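Side-chain contacts in glycerol dehydratase (Clostridium butyricum, PDB 1R9D), which probably dehydrates glycerol without vitamin B12, as a lyase of the glycyl-radical, pyruvate formate-lyase-like family: residues P413-S417 / R418-L422; K534-D538 / G539-Y543. All blocks are in the same frame, centred on the assembly; numbering follows the deposited sequence.

Contact 1 (P413-S417 / R418-L422)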
loop_
_atom_site.group_PDB
_atom_site.type_symbol
_atom_site.label_atom_id
_atom_site.label_comp_id
_atom_site.label_asym_id
_atom_site.label_seq_id
_atom_site.Cartn_x
_atom_site.Cartn_y
_atom_site.Cartn_z
ATOM N N PRO A 413 19.443 -26.878 -17.908
ATOM C CA PRO A 413 20.563 -25.927 -17.881
ATOM C C PRO A 413 20.080 -24.472 -17.937
ATOM O O PRO A 413 20.590 -23.604 -17.226
ATOM C CB PRO A 413 21.368 -26.301 -19.127
ATOM C CG PRO A 413 21.107 -27.760 -19.273
ATOM C CD PRO A 413 19.632 -27.879 -18.973
ATOM N N ALA A 414 19.100 -24.207 -18.798
ATOM C CA ALA A 414 18.551 -22.862 -18.927
ATOM C C ALA A 414 17.983 -22.371 -17.591
ATOM O O ALA A 414 18.152 -21.206 -17.224
ATOM C CB ALA A 414 17.464 -22.838 -20.002
ATOM N N LEU A 415 17.311 -23.258 -16.864
ATOM C CA LEU A 415 16.737 -22.886 -15.573
ATOM C C LEU A 415 17.818 -22.616 -14.526
ATOM O O LEU A 415 17.716 -21.656 -13.757
ATOM C CB LEU A 415 15.790 -23.985 -15.070
ATOM C CG LEU A 415 14.453 -24.087 -15.811
ATOM C CD1 LEU A 415 13.643 -25.280 -15.280
ATOM C CD2 LEU A 415 13.676 -22.793 -15.619
ATOM N N VAL A 416 18.845 -23.458 -14.487
ATOM C CA VAL A 416 19.921 -23.259 -13.518
ATOM C C VAL A 416 20.599 -21.928 -13.811
ATOM O O VAL A 416 21.042 -21.225 -12.900
ATOM C CB VAL A 416 20.975 -24.388 -13.580
ATOM C CG1 VAL A 416 22.106 -24.087 -12.604
ATOM C CG2 VAL A 416 20.335 -25.724 -13.234
ATOM N N SER A 417 20.672 -21.590 -15.094
ATOM C CA SER A 417 21.279 -20.340 -15.525
ATOM C C SER A 417 20.483 -19.156 -14.966
ATOM O O SER A 417 21.038 -18.090 -14.703
ATOM C CB SER A 417 21.303 -20.279 -17.057
ATOM O OG SER A 417 21.853 -19.055 -17.512
ATOM N N ARG A 418 19.181 -19.356 -14.774
ATOM C CA ARG A 418 18.310 -18.310 -14.249
ATOM C C ARG A 418 18.235 -18.264 -12.717
ATOM O O ARG A 418 17.474 -17.476 -12.154
ATOM C CB ARG A 418 16.897 -18.467 -14.822
ATOM C CG ARG A 418 16.784 -18.169 -16.313
ATOM C CD ARG A 418 16.897 -16.674 -16.609
ATOM N NE ARG A 418 16.807 -16.392 -18.044
ATOM C CZ ARG A 418 16.804 -15.172 -18.571
ATOM N NH1 ARG A 418 16.888 -14.102 -17.784
ATOM N NH2 ARG A 418 16.708 -15.019 -19.892
ATOM N N GLY A 419 19.005 -19.108 -12.038
ATOM C CA GLY A 419 18.992 -19.072 -10.583
ATOM C C GLY A 419 18.449 -20.265 -9.813
ATOM O O GLY A 419 18.586 -20.314 -8.587
ATOM N N LEU A 420 17.822 -21.219 -10.494
ATOM C CA LEU A 420 17.297 -22.393 -9.803
ATOM C C LEU A 420 18.433 -23.337 -9.437
ATOM O O LEU A 420 19.458 -23.374 -10.116
ATOM C CB LEU A 420 16.297 -23.152 -10.683
ATOM C CG LEU A 420 14.860 -22.622 -10.739
ATOM C CD1 LEU A 420 14.830 -21.290 -11.458
ATOM C CD2 LEU A 420 13.964 -23.639 -11.445
ATOM N N THR A 421 18.261 -24.090 -8.357
ATOM C CA THR A 421 19.280 -25.064 -7.972
ATOM C C THR A 421 19.135 -26.188 -8.987
ATOM O O THR A 421 18.115 -26.266 -9.671
ATOM C CB THR A 421 19.009 -25.651 -6.579
ATOM O OG1 THR A 421 17.736 -26.307 -6.582
ATOM C CG2 THR A 421 19.009 -24.558 -5.530
ATOM N N LEU A 422 20.138 -27.057 -9.095
ATOM C CA LEU A 422 20.053 -28.169 -10.035
ATOM C C LEU A 422 18.902 -29.098 -9.636
ATOM O O LEU A 422 18.183 -29.617 -10.493
ATOM C CB LEU A 422 21.371 -28.952 -10.059
ATOM C CG LEU A 422 21.445 -30.189 -10.960
ATOM C CD1 LEU A 422 21.178 -29.801 -12.410
ATOM C CD2 LEU A 422 22.830 -30.827 -10.822
HETATM O O HOH W 1 18.320 -18.815 -19.620
HETATM O O HOH W 2 21.542 -21.259 -10.258
#
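Leu415 and Leu420, five residues apart, pack against each other at the C-terminal end of helix 408-417, with CD2 of Leu420 lying 4.1 Å from CB of Leu415. In both leucines CG stands anti to the carbonyl carbon (chi1 -73° and -81°), which sends the two branched ends to the same buried side, where Tyr428, Tyr543 and Phe545 also pack. The backbone beneath them converges on one acceptor. Leu415 O takes N-H of Leu420 at 3.3 Å and N-H of Arg418 at 2.9 Å, from opposite faces of its carbonyl plane. Gly419 N adds a bond to Val416 O (3.1 Å), and the positive phi of Gly419, 114°, suits a residue without CB. CG2 of Val416 touches CD1 of Leu422 at 4.2 Å, while a water joins Val416 O to Leu420 O. Arg418 lays CG 3.5 Å from Ala414 O, then bends at chi2 and runs off extended; its NH2 is held by Asn625 and Ile694, and a water accepts from NE and bonds weakly to Ala414 O. Thr421 OG1 caps Asp424 N. The bonds Leu420 N to Leu415 O and Gly419 N to Val416 O form a Schellman motif, accompanied by the leucine contact and leading into the N-cap of helix 422-426.

Contact 2 (K534-D538 / G539-Y543); sequences KSLQD and GGAEY
Lys534 lays its aliphatic chain along the backbone of Gly539 and Gly540, where CG sits 3.7 Å from Gly540 CA. CG lies between the backbone N and the carbonyl carbon (chi1 52°), and a further bend at chi3 carries the chain past both glycines, although the exact placement of CE is doubtful. On another side of the turn, CD1 of Leu536 meets CB of Ala541 at 3.8 Å, a small methyl against a branched end.

The backbone holds these groups in place. Gly539 N bonds to Leu536 O at 3.1 Å from above the carbonyl plane, closing a type I turn, and Gly540 N bonds to Ser535 O at 2.9 Å. Gly539 has phi 89°, which suits a residue without CB; at Gly540 a CB would run into Lys534 O. Beyond the turn, a water donates a hydrogen bond to Leu536 O and accepts one from Ala541 N.

Further out, Ser535 OG donates to Asp538 OD2 at 2.7 Å, meeting the carboxylate from above its plane, and receives a weak bond from Asp538 N. Leu536 N is held by Ser523 OG, and Gln537 OE1 by Leu519 N, so the turn is tied to helix 520-524 and the residue just before it. Glu443 of strand 442-443 packs against Leu536, Gln537 and Ala541.

Chemically, the two backbone bonds that close the turn are internal, while flanking polar groups look outward to Ser523 and Leu519. Leu536 O has both an amide and a water as donors, and the hydroxyl of Ser535 donates to Asp538 and accepts weakly. Its bond to Asp538 would be expected to stabilise the carboxylate's negative charge, while the methylenes of Lys534 lie over the glycine backbone.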
loop_
_atom_site.group_PDB
_atom_site.type_symbol
_atom_site.label_atom_id
_atom_site.label_comp_id
_atom_site.label_asym_id
_atom_site.label_seq_id
_atom_site.Cartn_x
_atom_site.Cartn_y
_atom_site.Cartn_z
ATOM N N LYS A 534 4.293 -13.074 3.479
ATOM C CA LYS A 534 3.925 -12.170 2.391
ATOM C C LYS A 534 3.373 -12.918 1.177
ATOM O O LYS A 534 3.772 -14.043 0.891
ATOM C CB LYS A 534 5.140 -11.330 1.981
ATOM C CG LYS A 534 6.373 -12.164 1.687
ATOM C CD LYS A 534 7.651 -11.320 1.625
ATOM C CE LYS A 534 7.616 -10.321 0.487
ATOM N NZ LYS A 534 8.961 -9.736 0.193
ATOM N N SER A 535 2.451 -12.280 0.466
ATOM C CA SER A 535 1.829 -12.889 -0.707
ATOM C C SER A 535 2.754 -13.038 -1.912
ATOM O O SER A 535 3.850 -12.471 -1.962
ATOM C CB SER A 535 0.622 -12.064 -1.141
ATOM O OG SER A 535 1.047 -10.803 -1.628
ATOM N N LEU A 536 2.275 -13.797 -2.889
ATOM C CA LEU A 536 2.987 -14.032 -4.138
ATOM C C LEU A 536 3.164 -12.674 -4.820
ATOM O O LEU A 536 4.231 -12.365 -5.346
ATOM C CB LEU A 536 2.151 -14.958 -5.025
ATOM C CG LEU A 536 2.593 -16.365 -5.436
ATOM C CD1 LEU A 536 3.726 -16.896 -4.576
ATOM C CD2 LEU A 536 1.368 -17.267 -5.375
ATOM N N GLN A 537 2.109 -11.862 -4.794
ATOM C CA GLN A 537 2.147 -10.542 -5.409
ATOM C C GLN A 537 3.198 -9.641 -4.756
ATOM O O GLN A 537 3.721 -8.728 -5.393
ATOM C CB GLN A 537 0.771 -9.868 -5.320
ATOM C CG GLN A 537 -0.342 -10.565 -6.104
ATOM C CD GLN A 537 -0.650 -11.953 -5.581
ATOM O OE1 GLN A 537 -0.695 -12.174 -4.373
ATOM N NE2 GLN A 537 -0.878 -12.893 -6.488
ATOM N N ASP A 538 3.504 -9.901 -3.488
ATOM C CA ASP A 538 4.490 -9.101 -2.763
ATOM C C ASP A 538 5.891 -9.709 -2.720
ATOM O O ASP A 538 6.728 -9.286 -1.916
ATOM C CB ASP A 538 3.998 -8.829 -1.340
ATOM C CG ASP A 538 2.802 -7.893 -1.311
ATOM O OD1 ASP A 538 2.957 -6.724 -1.735
ATOM O OD2 ASP A 538 1.711 -8.321 -0.873
ATOM N N GLY A 539 6.141 -10.701 -3.570
ATOM C CA GLY A 539 7.458 -11.322 -3.633
ATOM C C GLY A 539 7.745 -12.504 -2.720
ATOM O O GLY A 539 8.907 -12.874 -2.535
ATOM N N GLY A 540 6.705 -13.107 -2.151
ATOM C CA GLY A 540 6.915 -14.243 -1.266
ATOM C C GLY A 540 7.545 -15.494 -1.866
ATOM O O GLY A 540 8.200 -16.257 -1.156
ATOM N N ALA A 541 7.364 -15.714 -3.166
ATOM C CA ALA A 541 7.914 -16.902 -3.810
ATOM C C ALA A 541 9.438 -16.971 -3.742
ATOM O O ALA A 541 10.116 -15.948 -3.684
ATOM C CB ALA A 541 7.462 -16.965 -5.273
ATOM N N GLU A 542 9.964 -18.191 -3.736
ATOM C CA GLU A 542 11.411 -18.417 -3.715
ATOM C C GLU A 542 12.010 -17.897 -5.023
ATOM O O GLU A 542 13.077 -17.274 -5.031
ATOM C CB GLU A 542 11.699 -19.919 -3.581
ATOM C CG GLU A 542 13.155 -20.346 -3.837
ATOM C CD GLU A 542 14.146 -19.755 -2.844
ATOM O OE1 GLU A 542 13.737 -19.443 -1.703
ATOM O OE2 GLU A 542 15.344 -19.622 -3.201
ATOM N N TYR A 543 11.310 -18.154 -6.125
ATOM C CA TYR A 543 11.751 -17.731 -7.453
ATOM C C TYR A 543 10.754 -16.739 -8.054
ATOM O O TYR A 543 9.548 -16.969 -8.015
ATOM C CB TYR A 543 11.872 -18.952 -8.379
ATOM C CG TYR A 543 12.860 -19.998 -7.904
ATOM C CD1 TYR A 543 12.442 -21.285 -7.558
ATOM C CD2 TYR A 543 14.214 -19.697 -7.800
ATOM C CE1 TYR A 543 13.359 -22.255 -7.119
ATOM C CE2 TYR A 543 15.136 -20.651 -7.361
ATOM C CZ TYR A 543 14.706 -21.923 -7.024
ATOM O OH TYR A 543 15.631 -22.857 -6.597
HETATM O O HOH W 3 6.397 -13.908 -5.222
#

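Overall arrangement
Contact 1 comes first along the chain and contact 2 follows more than a hundred residues later, both within the pyruvate formate lyase-like part of the protein; their centres are about 19 Å apart. Contact 1 joins helix 408-417 to helix 422-426, whereas contact 2 leads from helix 529-532 into strand 543-551 of a mixed sheet. They meet through Tyr543, at the start of that strand: its hydroxyl bonds to Asp424 and weakly to Thr421 N, and its CE2 is 3.7 Å from Gly419 O. The strand that begins at the end of contact 2 thus packs beside the helix-to-helix turn of contact 1, joining distant parts of the chain.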